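Local coordinates for protein glutathione S-transferase (Pseudomonas fluorescens, PDB 3M3M) that binds glutathione and probably conjugates it to electrophilic substrates, at residues Y10-G13 with N14-K17; F75-D78 with G79-F82. One frame throughout, in Å; residues are numbered along the deposited sequence.

Both contacts are local and sit at helix ends, their centres about 19 Å apart. Contact 1 is buried in the thioredoxin-like domain and starts helix 13-24 beside the bound glutathione; contact 2 lies nearer the surface, running from helix 69-77, the last of that domain, into the loop toward helix 87-117. A serine meets the backbone in each. In contact 1 Ser-12 takes the N-cap position, whereas in contact 2 Ser-80 closes a turn past the helix end and also opens a turn of its own. Helix 13-24 links the two regions: its first turn belongs to contact 1, and Met-21 and Leu-24 farther along it touch Phe-82 of contact 2.

Contact 1: residues Y10-G13 with N14-K17; sequences YRSG and NCYK. With GSH (glutathione), chain B.
Tyr-10 meets the new helix through its backbone: its carbonyl O lies 4.3 Å from CB of Tyr-16, while its ring turns off to stack on Trp-31. The next carbonyl, that of Arg-11, is bonded to Arg-112 of helix 87-117. Ser-12 offers both its carbonyl and its hydroxyl to the first turn. As an N-cap residue it accepts from Cys-15 N through OG, at 3.2 Å, although the position of this OG is less certain than the rest. The carbonyl O of Ser-12 takes a shorter bond, 2.8 Å from Tyr-16 N; the donor lies in the carbonyl plane and the N-H points nearly straight at the oxygen (163°). Cys-15 N adds a weak bond to the same carbonyl. The sulfur of Cys-15 comes alongside the serine side chain, SG 3.7 Å from Ser-12 CB.

This is the loop after strand 4-8 leading into helix 13-24 of the thioredoxin-like domain, where many glutathione transferases place the residue that activates the thiol. Ser-12 and Asn-14 both line the glutathione pocket here, and CB of Ser-12 is 3.7 Å from the ligand's SG2.

Gly-13 begins the helical run. Its O accepts from Lys-17 N at 3.1 Å, the donor tilted 23° out of the carbonyl plane, and CG of Lys-17 packs 3.5 Å from that same O. Beyond CG the lysine chain is fully extended, carrying NZ to a salt bridge with Glu-100 and to hydrogen bonds with Ser-69, which itself binds glutathione, and Asn-70. Tyr-16 diverges from it: CB lies 3.5 Å from Gly-13 O, and chi1 of 177° carries the ring off from the loop, where OH bonds to the carbonyl of Val-198.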
ATOM      1  N   TYR A  10       6.623  -8.950  -4.197  1.00 10.47           N
ATOM      2  CA  TYR A  10       5.317  -9.180  -3.565  1.00 10.22           C
ATOM      3  C   TYR A  10       5.271  -8.914  -2.085  1.00 10.44           C
ATOM      4  O   TYR A  10       4.169  -8.590  -1.570  1.00 11.27           O
ATOM      5  CB  TYR A  10       4.836 -10.641  -3.793  1.00 10.26           C
ATOM      6  CG  TYR A  10       4.483 -10.951  -5.208  1.00 11.65           C
ATOM      7  CD1 TYR A  10       3.429 -10.288  -5.840  1.00 10.09           C
ATOM      8  CD2 TYR A  10       5.237 -11.906  -5.951  1.00 14.20           C
ATOM      9  CE1 TYR A  10       3.071 -10.610  -7.181  1.00 11.76           C
ATOM     10  CE2 TYR A  10       4.897 -12.226  -7.300  1.00 14.37           C
ATOM     11  CZ  TYR A  10       3.833 -11.554  -7.887  1.00 11.68           C
ATOM     12  OH  TYR A  10       3.453 -11.893  -9.196  1.00 12.81           O
ATOM     13  N   ARG A  11       6.406  -9.040  -1.359  1.00 10.20           N
ATOM     14  CA  ARG A  11       6.432  -8.732   0.074  1.00 11.45           C
ATOM     15  C   ARG A  11       6.384  -7.258   0.422  1.00 11.97           C
ATOM     16  O   ARG A  11       6.186  -6.896   1.571  1.00 13.51           O
ATOM     17  CB  ARG A  11       7.651  -9.367   0.771  1.00 13.77           C
ATOM     18  CG  ARG A  11       7.278 -10.834   0.839  1.00 16.39           C
ATOM     19  CD  ARG A  11       8.179 -11.527   1.751  1.00 22.90           C
ATOM     20  NE  ARG A  11       7.773 -12.927   2.037  1.00 24.40           N
ATOM     21  CZ  ARG A  11       7.913 -13.980   1.187  1.00 28.37           C
ATOM     22  NH1 ARG A  11       8.343 -13.866  -0.067  1.00 25.45           N
ATOM     23  NH2 ARG A  11       7.552 -15.173   1.593  1.00 28.50           N
ATOM     24  N   SER A  12       6.567  -6.424  -0.575  1.00 10.57           N
ATOM     25  CA  SER A  12       6.499  -4.980  -0.324  1.00 10.18           C
ATOM     26  C   SER A  12       5.037  -4.525  -0.343  1.00 10.23           C
ATOM     27  O   SER A  12       4.351  -4.819  -1.333  1.00  9.41           O
ATOM     28  CB  SER A  12       7.213  -4.267  -1.479  1.00 10.37           C
ATOM     29  OG  SER A  12       6.771  -2.868  -1.605  1.00 12.75           O
ATOM     30  N   GLY A  13       4.578  -3.872   0.722  1.00  8.99           N
ATOM     31  CA  GLY A  13       3.230  -3.388   0.801  1.00  8.96           C
ATOM     32  C   GLY A  13       2.949  -2.452  -0.366  1.00  9.33           C
ATOM     33  O   GLY A  13       1.845  -2.486  -0.926  1.00  8.86           O
ATOM     34  N   ASN A  14       3.910  -1.581  -0.720  1.00  9.08           N
ATOM     35  CA  ASN A  14       3.676  -0.657  -1.843  1.00  8.33           C
ATOM     36  C   ASN A  14       3.428  -1.387  -3.167  1.00  6.60           C
ATOM     37  O   ASN A  14       2.603  -0.969  -3.981  1.00  7.07           O
ATOM     38  CB  ASN A  14       4.839   0.331  -1.979  1.00  7.71           C
ATOM     39  CG  ASN A  14       4.908   1.241  -0.756  1.00 10.25           C
ATOM     40  OD1 ASN A  14       5.987   1.336  -0.095  1.00 14.14           O
ATOM     41  ND2 ASN A  14       3.784   1.908  -0.456  1.00  6.27           N
ATOM     42  N   CYS A  15       4.092  -2.533  -3.355  1.00  8.02           N
ATOM     43  CA  CYS A  15       3.875  -3.344  -4.558  1.00  7.54           C
ATOM     44  C   CYS A  15       2.590  -4.189  -4.469  1.00  7.84           C
ATOM     45  O   CYS A  15       1.904  -4.398  -5.507  1.00  8.67           O
ATOM     46  CB  CYS A  15       5.092  -4.297  -4.723  1.00  9.10           C
ATOM     47  SG  CYS A  15       6.626  -3.375  -5.069  1.00 15.57           S
ATOM     48  N   TYR A  16       2.261  -4.697  -3.260  1.00  6.91           N
ATOM     49  CA  TYR A  16       0.998  -5.380  -3.068  1.00  7.55           C
ATOM     50  C   TYR A  16      -0.219  -4.528  -3.484  1.00  6.28           C
ATOM     51  O   TYR A  16      -1.195  -5.017  -4.095  1.00  6.99           O
ATOM     52  CB  TYR A  16       0.859  -5.799  -1.595  1.00  6.08           C
ATOM     53  CG  TYR A  16      -0.483  -6.467  -1.296  1.00  6.94           C
ATOM     54  CD1 TYR A  16      -1.100  -7.395  -2.222  1.00  6.42           C
ATOM     55  CD2 TYR A  16      -1.144  -6.126  -0.096  1.00  7.61           C
ATOM     56  CE1 TYR A  16      -2.372  -7.984  -1.892  1.00  6.27           C
ATOM     57  CE2 TYR A  16      -2.411  -6.706   0.241  1.00  7.21           C
ATOM     58  CZ  TYR A  16      -2.973  -7.660  -0.675  1.00  7.58           C
ATOM     59  OH  TYR A  16      -4.229  -8.185  -0.373  1.00 10.24           O
ATOM     60  N   LYS A  17      -0.184  -3.198  -3.213  1.00  6.59           N
ATOM     61  CA  LYS A  17      -1.243  -2.346  -3.698  1.00  6.29           C
ATOM     62  C   LYS A  17      -1.514  -2.534  -5.177  1.00  5.76           C
ATOM     63  O   LYS A  17      -2.704  -2.565  -5.563  1.00  6.61           O
ATOM     64  CB  LYS A  17      -0.830  -0.835  -3.587  1.00  6.38           C
ATOM     65  CG  LYS A  17      -0.665  -0.351  -2.154  1.00  6.84           C
ATOM     66  CD  LYS A  17       0.087   0.980  -2.154  1.00  4.85           C
ATOM     67  CE  LYS A  17       0.368   1.404  -0.719  1.00  5.80           C
ATOM     68  NZ  LYS A  17       1.113   2.736  -0.662  1.00  7.07           N
TER
HETATM   69  N1  GSH B 209       6.540   6.494  -2.131  1.00  7.46           N
HETATM   70  CA1 GSH B 209       6.892   5.203  -2.843  1.00  7.66           C
HETATM   71  C1  GSH B 209       5.646   4.441  -3.305  1.00  6.80           C
HETATM   72  O11 GSH B 209       5.733   3.785  -4.383  1.00  9.19           O
HETATM   73  O12 GSH B 209       4.626   4.458  -2.565  1.00 10.10           O
HETATM   74  CB1 GSH B 209       7.716   4.373  -1.805  1.00  9.25           C
HETATM   75  CG1 GSH B 209       8.068   3.086  -2.481  1.00  8.67           C
HETATM   76  CD1 GSH B 209       9.167   2.342  -1.693  1.00 10.21           C
HETATM   77  OE1 GSH B 209       9.676   2.865  -0.508  1.00 11.35           O
HETATM   78  N2  GSH B 209       9.664   1.152  -2.144  1.00  9.95           N
HETATM   79  CA2 GSH B 209      10.694   0.449  -1.381  1.00 12.26           C
HETATM   80  C2  GSH B 209      11.915   0.489  -2.192  1.00 12.51           C
HETATM   81  O2  GSH B 209      11.790   0.339  -3.507  1.00 11.93           O
HETATM   82  CB2 GSH B 209      10.192  -1.008  -1.204  1.00 12.03           C
HETATM   83  SG2 GSH B 209       8.617  -1.053  -0.169  1.00 19.54           S
HETATM   84  N3  GSH B 209      13.093   0.689  -1.622  1.00 13.58           N
HETATM   85  CA3 GSH B 209      14.287   0.630  -2.482  1.00 20.44           C
HETATM   86  C3  GSH B 209      15.327   1.680  -2.131  1.00 34.29           C
HETATM   87  O31 GSH B 209      16.534   1.530  -2.493  1.00 36.59           O
HETATM   88  O32 GSH B 209      14.969   2.704  -1.526  1.00 36.51           O

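Contact 2: residues F75-D78 with G79-F82; sequences FLAD and GSQF
Ala-77 O is gripped twice by Ser-80: by OG at 2.7 Å and by the backbone N at 2.8 Å. Both donors come from the same face of the carbonyl plane, the N tilted 34° from it. The N bond closes a type II beta turn from Ala-77 to Ser-80. With the serine hydroxyl between its own backbone N and carbonyl carbon, chi1 72° puts OG within reach of that carbonyl. The hydroxyl also accepts from Phe-82 N, 3.0 Å from OG, which makes an ST turn; the side chain thus joins the beta turn to the ST turn.

Asp-78 is the first residue to leave helical geometry, and Gly-79 follows with a positive phi (83°), a conformation that would drive a CB into Asp-78 O. Farther out, the methyl of Ala-77 rests 4.1 Å from CB of Phe-82. The ring of Phe-82 leads away from the helix end, with CG of Gln-81 above one face, toward its rim.

Here helix 69-77 gives way to the linker toward helix 87-117: Phe-82 packs on Met-21 and Leu-24 of helix 13-24 and pairs through its backbone with Ile-159 of helix 159-168, while Leu-76 reaches Leu-58 of strand 57-60.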
ATOM      1  N   PHE A  75      -3.929   5.866 -11.798  1.00  8.13           N
ATOM      2  CA  PHE A  75      -3.953   5.587 -13.254  1.00  7.06           C
ATOM      3  C   PHE A  75      -4.846   4.342 -13.517  1.00  8.76           C
ATOM      4  O   PHE A  75      -5.693   4.378 -14.443  1.00 10.18           O
ATOM      5  CB  PHE A  75      -2.570   5.258 -13.687  1.00  7.97           C
ATOM      6  CG  PHE A  75      -2.447   4.890 -15.076  1.00 11.15           C
ATOM      7  CD1 PHE A  75      -2.597   5.879 -16.068  1.00 13.78           C
ATOM      8  CD2 PHE A  75      -2.234   3.511 -15.465  1.00 14.06           C
ATOM      9  CE1 PHE A  75      -2.440   5.537 -17.464  1.00 15.74           C
ATOM     10  CE2 PHE A  75      -2.085   3.203 -16.867  1.00 16.09           C
ATOM     11  CZ  PHE A  75      -2.272   4.205 -17.819  1.00 14.94           C
ATOM     12  N   LEU A  76      -4.650   3.269 -12.726  1.00  9.26           N
ATOM     13  CA  LEU A  76      -5.424   2.009 -13.002  1.00  8.59           C
ATOM     14  C   LEU A  76      -6.895   2.163 -12.713  1.00  9.89           C
ATOM     15  O   LEU A  76      -7.780   1.575 -13.414  1.00 11.43           O
ATOM     16  CB  LEU A  76      -4.852   0.823 -12.176  1.00  7.75           C
ATOM     17  CG  LEU A  76      -3.438   0.463 -12.590  1.00 11.01           C
ATOM     18  CD1 LEU A  76      -2.768  -0.591 -11.647  1.00 10.43           C
ATOM     19  CD2 LEU A  76      -3.379  -0.009 -14.072  1.00 11.16           C
ATOM     20  N   ALA A  77      -7.223   2.938 -11.704  1.00 10.31           N
ATOM     21  CA  ALA A  77      -8.621   3.015 -11.162  1.00 10.34           C
ATOM     22  C   ALA A  77      -9.484   4.060 -11.896  1.00 15.99           C
ATOM     23  O   ALA A  77     -10.703   4.173 -11.660  1.00 15.70           O
ATOM     24  CB  ALA A  77      -8.630   3.361  -9.650  1.00 10.77           C
ATOM     25  N   ASP A  78      -8.825   4.947 -12.649  1.00 17.83           N
ATOM     26  CA  ASP A  78      -9.593   6.151 -13.060  1.00 20.76           C
ATOM     27  C   ASP A  78     -10.717   5.633 -14.004  1.00 18.85           C
ATOM     28  O   ASP A  78     -10.485   4.759 -14.866  1.00 17.75           O
ATOM     29  CB  ASP A  78      -8.696   7.113 -13.783  1.00 23.33           C
ATOM     30  CG  ASP A  78      -9.474   8.228 -14.448  1.00 31.96           C
ATOM     31  OD1 ASP A  78      -9.452   8.236 -15.732  1.00 40.61           O
ATOM     32  OD2 ASP A  78     -10.206   8.927 -13.676  1.00 36.29           O
ATOM     33  N   GLY A  79     -11.921   6.160 -13.769  1.00 20.12           N
ATOM     34  CA  GLY A  79     -13.112   5.676 -14.514  1.00 20.21           C
ATOM     35  C   GLY A  79     -13.746   4.422 -13.971  1.00 20.31           C
ATOM     36  O   GLY A  79     -14.672   3.909 -14.621  1.00 22.95           O
ATOM     37  N   SER A  80     -13.249   3.861 -12.840  1.00 16.01           N
ATOM     38  CA  SER A  80     -13.833   2.673 -12.237  1.00 15.12           C
ATOM     39  C   SER A  80     -14.562   3.032 -10.961  1.00 13.56           C
ATOM     40  O   SER A  80     -14.479   4.195 -10.453  1.00 16.43           O
ATOM     41  CB  SER A  80     -12.780   1.578 -11.908  1.00 12.98           C
ATOM     42  OG  SER A  80     -12.006   2.022 -10.777  1.00 13.82           O
ATOM     43  N   GLN A  81     -15.217   2.035 -10.351  1.00 13.79           N
ATOM     44  CA  GLN A  81     -15.900   2.257  -9.104  1.00 14.05           C
ATOM     45  C   GLN A  81     -14.867   2.456  -7.961  1.00 11.78           C
ATOM     46  O   GLN A  81     -15.291   2.701  -6.801  1.00 13.34           O
ATOM     47  CB  GLN A  81     -16.705   1.028  -8.709  1.00 15.30           C
ATOM     48  CG  GLN A  81     -15.869  -0.259  -8.540  1.00 19.12           C
ATOM     49  CD  GLN A  81     -15.709  -1.069  -9.864  1.00 20.93           C
ATOM     50  OE1 GLN A  81     -15.692  -0.517 -11.002  1.00 21.20           O
ATOM     51  NE2 GLN A  81     -15.597  -2.389  -9.697  1.00 22.84           N
ATOM     52  N   PHE A  82     -13.582   2.273  -8.257  1.00 10.12           N
ATOM     53  CA  PHE A  82     -12.564   2.474  -7.126  1.00  9.99           C
ATOM     54  C   PHE A  82     -12.031   3.881  -6.982  1.00 10.67           C
ATOM     55  O   PHE A  82     -11.184   4.124  -6.076  1.00  9.06           O
ATOM     56  CB  PHE A  82     -11.399   1.491  -7.325  1.00 10.19           C
ATOM     57  CG  PHE A  82     -11.874   0.085  -7.343  1.00  9.75           C
ATOM     58  CD1 PHE A  82     -12.120  -0.547  -6.141  1.00 13.25           C
ATOM     59  CD2 PHE A  82     -11.982  -0.632  -8.551  1.00 12.49           C
ATOM     60  CE1 PHE A  82     -12.508  -1.901  -6.109  1.00 15.34           C
ATOM     61  CE2 PHE A  82     -12.399  -2.003  -8.542  1.00 11.61           C
ATOM     62  CZ  PHE A  82     -12.675  -2.608  -7.325  1.00 12.92           C
TER